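Lytic polysaccharide monooxygenase from [Kitasatospora] papulosa probably cleaves cellulose oxidatively as a copper-dependent lytic polysaccharide monooxygenase. Local coordinates of one contact, PDB 6NDQ (chain A, 1.60 Å), residues Val64-Leu69 and Leu129-Leu134, beside the matching contact of the related putative secreted cellulose binding protein from Streptomyces coelicolor, PDB 4OY7 (chain B, 1.50 Å), residues Val63-Leu68 and Leu129-Leu134. One frame, after least-squares fit of the local backbone (RMSD 0.39 Å); residues are numbered along the deposited sequences.

Structure 1 (6NDQ); sequences VPDGQL and LTWSDL.
Asp66 and Trp131 meet where the loop after helix 60-63 packs against the short 3-10 turn that leads into strand 134-139, beside the beta-sheet core of this monooxygenase domain. OD1 of Asp66 takes the backbone N-H of Trp131 at 3.0 Å, from above the carboxylate plane, and OD2 receives a bond from water 1, which accepts from Ser132 N. The indole NE1 gives its hydrogen to Val64 O (2.8 Å), which lies close to the ring plane, while CD2 of Leu69 sits over a ring face. Gly67 N bonds to Leu129 O. Thr130 lays CB against OD1 of Asp66 at 3.5 Å; its OG1, set between the backbone N and the carbonyl carbon (chi1 75°), reaches forward to Asp133 OD2, 2.6 Å away, and also accepts from Ser132 OG. Asp133 OD2 meets the Thr130 N-H on its anti side at 2.9 Å, tying down the start of the turn. The type II turn from Pro65 to Gln68 presents Asp66 and Gly67, and Ile167 of strand 160-170 touches the indole.

Structure 2 (4OY7); sequences VPDGTL and LGWDDL.
Trp131 receives the side chain of Asp65 at its backbone: OD1 accepts the Trp131 N-H at 3.1 Å, from above the carboxylate plane, and OD2 receives a bond from water 2, which accepts from Asp132 N. The indole NE1 gives its hydrogen to Val63 O (2.9 Å), close to the ring plane, while CD2 of Leu68 sits over a ring face. Gly66 N bonds to Leu129 O, an oxygen that also accepts from water 3, itself the acceptor for Leu68 N. Gly130 meets Asp65 by its backbone, CA lying 3.4 Å from OD1. Asp133 OD1 meets the Gly130 N-H on its anti side at 2.9 Å, tying down the start of the 3-10 turn. The type II turn from Pro64 to Thr67 presents Asp65 and Gly66. Thr67 OG1 donates to Pro64 O at 2.8 Å, so that this carbonyl accepts both the hydroxyl and the Thr67 N-H. Gln175 of strand 168-178 touches the indole; the contact lies away from the copper site of this cellulose-active domain.

What differs
The main change is at Thr130(A), which becomes Gly130(B): CB, OG1 and CG2 go, and with them the contact of Thr130(A) CB with Asp66(A) OD1 at 3.5 Å, though Asp65(B) still touches Gly130(B) through the backbone. Two hydrogen bonds made by the hydroxyl disappear, Thr130(A) OG1 to Asp133(A) OD2 at 2.6 Å and Ser132(A) OG to Thr130(A) OG1, so the start of the turn may be less tightly braced. Asp133(B) OD1 stands 2.2 Å apart from the place of OG1 of Thr130(A) after superposition. The bond from Thr130(A) N to Asp133(A) OD2 has its match in Gly130(B) N to Asp133(B) OD1. Asp66(A), Trp131(A) and Leu129(A) and their counterparts Asp65(B), Trp131(B) and Leu129(B) keep their place. The CA atoms of Val64(A) and Val63(B) stand 0.7 Å apart after superposition, yet NE1 of Trp131(A) and Trp131(B) bonds to Val64(A) O and Val63(B) O alike.

At the next exchange, Ser132(A) OG and Asp132(B) CG fall 0.7 Å apart; OD2 of Asp132(B) is added, bringing a carboxylate to an exposed position, while water 1 and water 2 occupy the same site.

Not in touch with the other segment, Gln68(A) becomes Thr67(B). CG of Gln68(A) and CG2 of Thr67(B) lie 0.3 Å apart, the amide end goes, and OG1 of Thr67(B) comes in, bonding to Pro64(B) O at 2.8 Å within the type II turn.

Structure 1 (6NDQ)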
loop_
_atom_site.group_PDB
_atom_site.type_symbol
_atom_site.label_atom_id
_atom_site.label_comp_id
_atom_site.label_asym_id
_atom_site.label_seq_id
_atom_site.Cartn_x
_atom_site.Cartn_y
_atom_site.Cartn_z
ATOM N N VAL A 64 7.063 -7.445 -10.548
ATOM C CA VAL A 64 5.704 -7.030 -10.221
ATOM C C VAL A 64 4.999 -6.573 -11.496
ATOM O O VAL A 64 5.097 -5.396 -11.883
ATOM C CB VAL A 64 5.722 -5.927 -9.154
ATOM C CG1 VAL A 64 4.324 -5.361 -8.927
ATOM C CG2 VAL A 64 6.292 -6.460 -7.857
ATOM N N PRO A 65 4.277 -7.457 -12.178
ATOM C CA PRO A 65 3.630 -7.068 -13.439
ATOM C C PRO A 65 2.505 -6.063 -13.231
ATOM O O PRO A 65 1.948 -5.915 -12.138
ATOM C CB PRO A 65 3.080 -8.391 -13.990
ATOM C CG PRO A 65 3.904 -9.469 -13.304
ATOM C CD PRO A 65 4.201 -8.909 -11.926
ATOM N N ASP A 66 2.189 -5.377 -14.322
ATOM C CA ASP A 66 1.049 -4.470 -14.351
ATOM C C ASP A 66 -0.206 -5.173 -13.845
ATOM O O ASP A 66 -0.413 -6.361 -14.095
ATOM C CB ASP A 66 0.825 -3.970 -15.772
ATOM C CG ASP A 66 1.774 -2.848 -16.160
ATOM O OD1 ASP A 66 2.460 -2.288 -15.269
ATOM O OD2 ASP A 66 1.795 -2.486 -17.349
ATOM N N GLY A 67 -1.066 -4.416 -13.152
ATOM C CA GLY A 67 -2.244 -4.971 -12.525
ATOM C C GLY A 67 -1.989 -5.820 -11.297
ATOM O O GLY A 67 -2.960 -6.251 -10.657
ATOM N N GLN A 68 -0.720 -6.074 -10.937
ATOM C CA GLN A 68 -0.382 -6.857 -9.746
ATOM C C GLN A 68 0.424 -6.054 -8.715
ATOM O O GLN A 68 1.026 -6.636 -7.816
ATOM C CB GLN A 68 0.363 -8.134 -10.159
ATOM C CG GLN A 68 -0.489 -9.012 -11.098
ATOM C CD GLN A 68 0.238 -10.264 -11.579
ATOM O OE1 GLN A 68 1.303 -10.607 -11.070
ATOM N NE2 GLN A 68 -0.356 -10.953 -12.539
ATOM N N LEU A 69 0.396 -4.720 -8.783
ATOM C CA LEU A 69 1.249 -3.921 -7.903
ATOM C C LEU A 69 0.853 -4.078 -6.431
ATOM O O LEU A 69 1.710 -4.197 -5.557
ATOM C CB LEU A 69 1.208 -2.446 -8.327
ATOM C CG LEU A 69 2.152 -2.089 -9.501
ATOM C CD1 LEU A 69 1.649 -2.687 -10.784
ATOM C CD2 LEU A 69 2.283 -0.587 -9.651
ATOM N N LEU A 129 -4.238 -0.744 -11.811
ATOM C CA LEU A 129 -3.017 -0.027 -11.464
ATOM C C LEU A 129 -1.849 -0.579 -12.267
ATOM O O LEU A 129 -1.509 -1.762 -12.147
ATOM C CB LEU A 129 -2.738 -0.150 -9.969
ATOM C CG LEU A 129 -1.560 0.657 -9.456
ATOM C CD1 LEU A 129 -1.679 2.108 -9.905
ATOM C CD2 LEU A 129 -1.521 0.592 -7.933
ATOM N N THR A 130 -1.233 0.268 -13.084
ATOM C CA THR A 130 -0.048 -0.134 -13.820
ATOM C C THR A 130 1.094 0.823 -13.523
ATOM O O THR A 130 0.897 1.924 -13.021
ATOM C CB THR A 130 -0.311 -0.186 -15.332
ATOM O OG1 THR A 130 -0.375 1.146 -15.854
ATOM C CG2 THR A 130 -1.628 -0.918 -15.612
ATOM N N TRP A 131 2.312 0.377 -13.821
ATOM C CA TRP A 131 3.475 1.208 -13.547
ATOM C C TRP A 131 3.433 2.541 -14.300
ATOM O O TRP A 131 3.836 3.567 -13.753
ATOM C CB TRP A 131 4.752 0.441 -13.883
ATOM C CG TRP A 131 5.106 -0.608 -12.860
ATOM C CD1 TRP A 131 4.777 -1.932 -12.900
ATOM C CD2 TRP A 131 5.831 -0.414 -11.640
ATOM N NE1 TRP A 131 5.265 -2.576 -11.788
ATOM C CE2 TRP A 131 5.921 -1.669 -11.000
ATOM C CE3 TRP A 131 6.419 0.700 -11.026
ATOM C CZ2 TRP A 131 6.579 -1.843 -9.781
ATOM C CZ3 TRP A 131 7.073 0.521 -9.812
ATOM C CH2 TRP A 131 7.144 -0.734 -9.202
ATOM N N SER A 132 2.963 2.549 -15.556
ATOM C CA SER A 132 2.867 3.809 -16.298
ATOM C C SER A 132 1.880 4.797 -15.685
ATOM O O SER A 132 1.880 5.972 -16.069
ATOM C CB SER A 132 2.480 3.544 -17.761
ATOM O OG SER A 132 1.147 3.077 -17.872
ATOM N N ASP A 133 1.042 4.367 -14.748
ATOM C CA ASP A 133 0.147 5.290 -14.069
ATOM C C ASP A 133 0.801 5.979 -12.878
ATOM O O ASP A 133 0.215 6.915 -12.323
ATOM C CB ASP A 133 -1.106 4.556 -13.592
ATOM C CG ASP A 133 -1.823 3.829 -14.713
ATOM O OD1 ASP A 133 -2.111 4.460 -15.749
ATOM O OD2 ASP A 133 -2.099 2.616 -14.565
ATOM N N LEU A 134 1.987 5.546 -12.479
ATOM C CA LEU A 134 2.674 6.052 -11.298
ATOM C C LEU A 134 3.712 7.109 -11.658
ATOM O O LEU A 134 4.284 7.103 -12.752
ATOM C CB LEU A 134 3.362 4.912 -10.549
ATOM C CG LEU A 134 2.456 3.829 -9.975
ATOM C CD1 LEU A 134 3.294 2.748 -9.340
ATOM C CD2 LEU A 134 1.545 4.430 -8.939
HETATM O O HOH W 1 2.749 0.184 -17.468
#

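Structure 2 (4OY7)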
loop_
_atom_site.group_PDB
_atom_site.type_symbol
_atom_site.label_atom_id
_atom_site.label_comp_id
_atom_site.label_asym_id
_atom_site.label_seq_id
_atom_site.Cartn_x
_atom_site.Cartn_y
_atom_site.Cartn_z
ATOM N N VAL B 63 7.444 -6.757 -11.425
ATOM C CA VAL B 63 6.083 -6.794 -10.805
ATOM C C VAL B 63 5.097 -6.492 -11.922
ATOM O O VAL B 63 5.124 -5.404 -12.492
ATOM C CB VAL B 63 5.965 -5.804 -9.600
ATOM C CG1 VAL B 63 4.626 -5.873 -8.872
ATOM C CG2 VAL B 63 7.087 -6.048 -8.614
ATOM N N PRO B 64 4.252 -7.468 -12.291
ATOM C CA PRO B 64 3.399 -7.224 -13.457
ATOM C C PRO B 64 2.383 -6.113 -13.242
ATOM O O PRO B 64 1.927 -5.932 -12.118
ATOM C CB PRO B 64 2.707 -8.578 -13.681
ATOM C CG PRO B 64 3.672 -9.559 -13.116
ATOM C CD PRO B 64 4.230 -8.887 -11.895
ATOM N N ASP B 65 2.067 -5.360 -14.304
ATOM C CA ASP B 65 0.984 -4.370 -14.218
ATOM C C ASP B 65 -0.259 -5.059 -13.680
ATOM O O ASP B 65 -0.511 -6.222 -13.976
ATOM C CB ASP B 65 0.658 -3.705 -15.558
ATOM C CG ASP B 65 1.746 -2.774 -16.071
ATOM O OD1 ASP B 65 2.505 -2.222 -15.271
ATOM O OD2 ASP B 65 1.812 -2.573 -17.309
ATOM N N GLY B 66 -0.998 -4.350 -12.832
ATOM C CA GLY B 66 -2.230 -4.886 -12.285
ATOM C C GLY B 66 -2.066 -5.805 -11.099
ATOM O O GLY B 66 -3.056 -6.350 -10.643
ATOM N N THR B 67 -0.837 -5.972 -10.590
ATOM C CA THR B 67 -0.585 -6.851 -9.430
ATOM C C THR B 67 0.211 -6.174 -8.319
ATOM O O THR B 67 0.598 -6.847 -7.351
ATOM C CB THR B 67 0.153 -8.131 -9.815
ATOM O OG1 THR B 67 1.527 -7.841 -10.110
ATOM C CG2 THR B 67 -0.526 -8.784 -10.968
ATOM N N LEU B 68 0.414 -4.864 -8.437
ATOM C CA LEU B 68 1.251 -4.165 -7.462
ATOM C C LEU B 68 0.718 -4.340 -6.040
ATOM O O LEU B 68 1.491 -4.496 -5.086
ATOM C CB LEU B 68 1.411 -2.660 -7.768
ATOM C CG LEU B 68 2.531 -2.301 -8.755
ATOM C CD1 LEU B 68 2.222 -2.931 -10.108
ATOM C CD2 LEU B 68 2.698 -0.802 -8.934
ATOM N N LEU B 129 -4.141 -0.596 -12.482
ATOM C CA LEU B 129 -2.986 0.127 -11.938
ATOM C C LEU B 129 -1.699 -0.454 -12.511
ATOM O O LEU B 129 -1.284 -1.567 -12.171
ATOM C CB LEU B 129 -2.967 0.052 -10.416
ATOM C CG LEU B 129 -1.780 0.742 -9.762
ATOM C CD1 LEU B 129 -1.949 2.241 -9.971
ATOM C CD2 LEU B 129 -1.706 0.395 -8.288
ATOM N N GLY B 130 -1.079 0.282 -13.425
ATOM C CA GLY B 130 0.218 -0.107 -13.963
ATOM C C GLY B 130 1.304 0.861 -13.499
ATOM O O GLY B 130 1.028 1.972 -13.051
ATOM N N TRP B 131 2.550 0.434 -13.656
ATOM C CA TRP B 131 3.698 1.310 -13.421
ATOM C C TRP B 131 3.617 2.621 -14.223
ATOM O O TRP B 131 3.986 3.670 -13.719
ATOM C CB TRP B 131 5.023 0.560 -13.700
ATOM C CG TRP B 131 5.285 -0.546 -12.727
ATOM C CD1 TRP B 131 5.034 -1.876 -12.907
ATOM C CD2 TRP B 131 5.758 -0.409 -11.378
ATOM N NE1 TRP B 131 5.366 -2.574 -11.780
ATOM C CE2 TRP B 131 5.833 -1.705 -10.830
ATOM C CE3 TRP B 131 6.201 0.669 -10.607
ATOM C CZ2 TRP B 131 6.274 -1.936 -9.526
ATOM C CZ3 TRP B 131 6.632 0.437 -9.313
ATOM C CH2 TRP B 131 6.670 -0.848 -8.792
ATOM N N ASP B 132 3.125 2.589 -15.457
ATOM C CA ASP B 132 3.050 3.843 -16.237
ATOM C C ASP B 132 1.902 4.761 -15.827
ATOM O O ASP B 132 1.720 5.831 -16.403
ATOM C CB ASP B 132 3.043 3.582 -17.748
ATOM C CG ASP B 132 1.743 3.032 -18.265
ATOM O OD1 ASP B 132 0.896 2.575 -17.473
ATOM O OD2 ASP B 132 1.554 3.030 -19.523
ATOM N N ASP B 133 1.117 4.345 -14.853
ATOM C CA ASP B 133 0.115 5.225 -14.268
ATOM C C ASP B 133 0.605 5.877 -12.975
ATOM O O ASP B 133 -0.135 6.654 -12.387
ATOM C CB ASP B 133 -1.124 4.416 -13.940
ATOM C CG ASP B 133 -1.680 3.731 -15.136
ATOM O OD1 ASP B 133 -1.856 2.500 -15.066
ATOM O OD2 ASP B 133 -1.925 4.424 -16.161
ATOM N N LEU B 134 1.825 5.558 -12.554
ATOM C CA LEU B 134 2.380 6.027 -11.265
ATOM C C LEU B 134 3.551 6.943 -11.472
ATOM O O LEU B 134 4.375 6.714 -12.376
ATOM C CB LEU B 134 2.857 4.846 -10.438
ATOM C CG LEU B 134 1.760 4.032 -9.760
ATOM C CD1 LEU B 134 2.335 2.715 -9.261
ATOM C CD2 LEU B 134 1.053 4.812 -8.656
HETATM O O HOH W 2 2.711 0.331 -17.132
HETATM O O HOH W 3 -1.213 -2.949 -9.843
#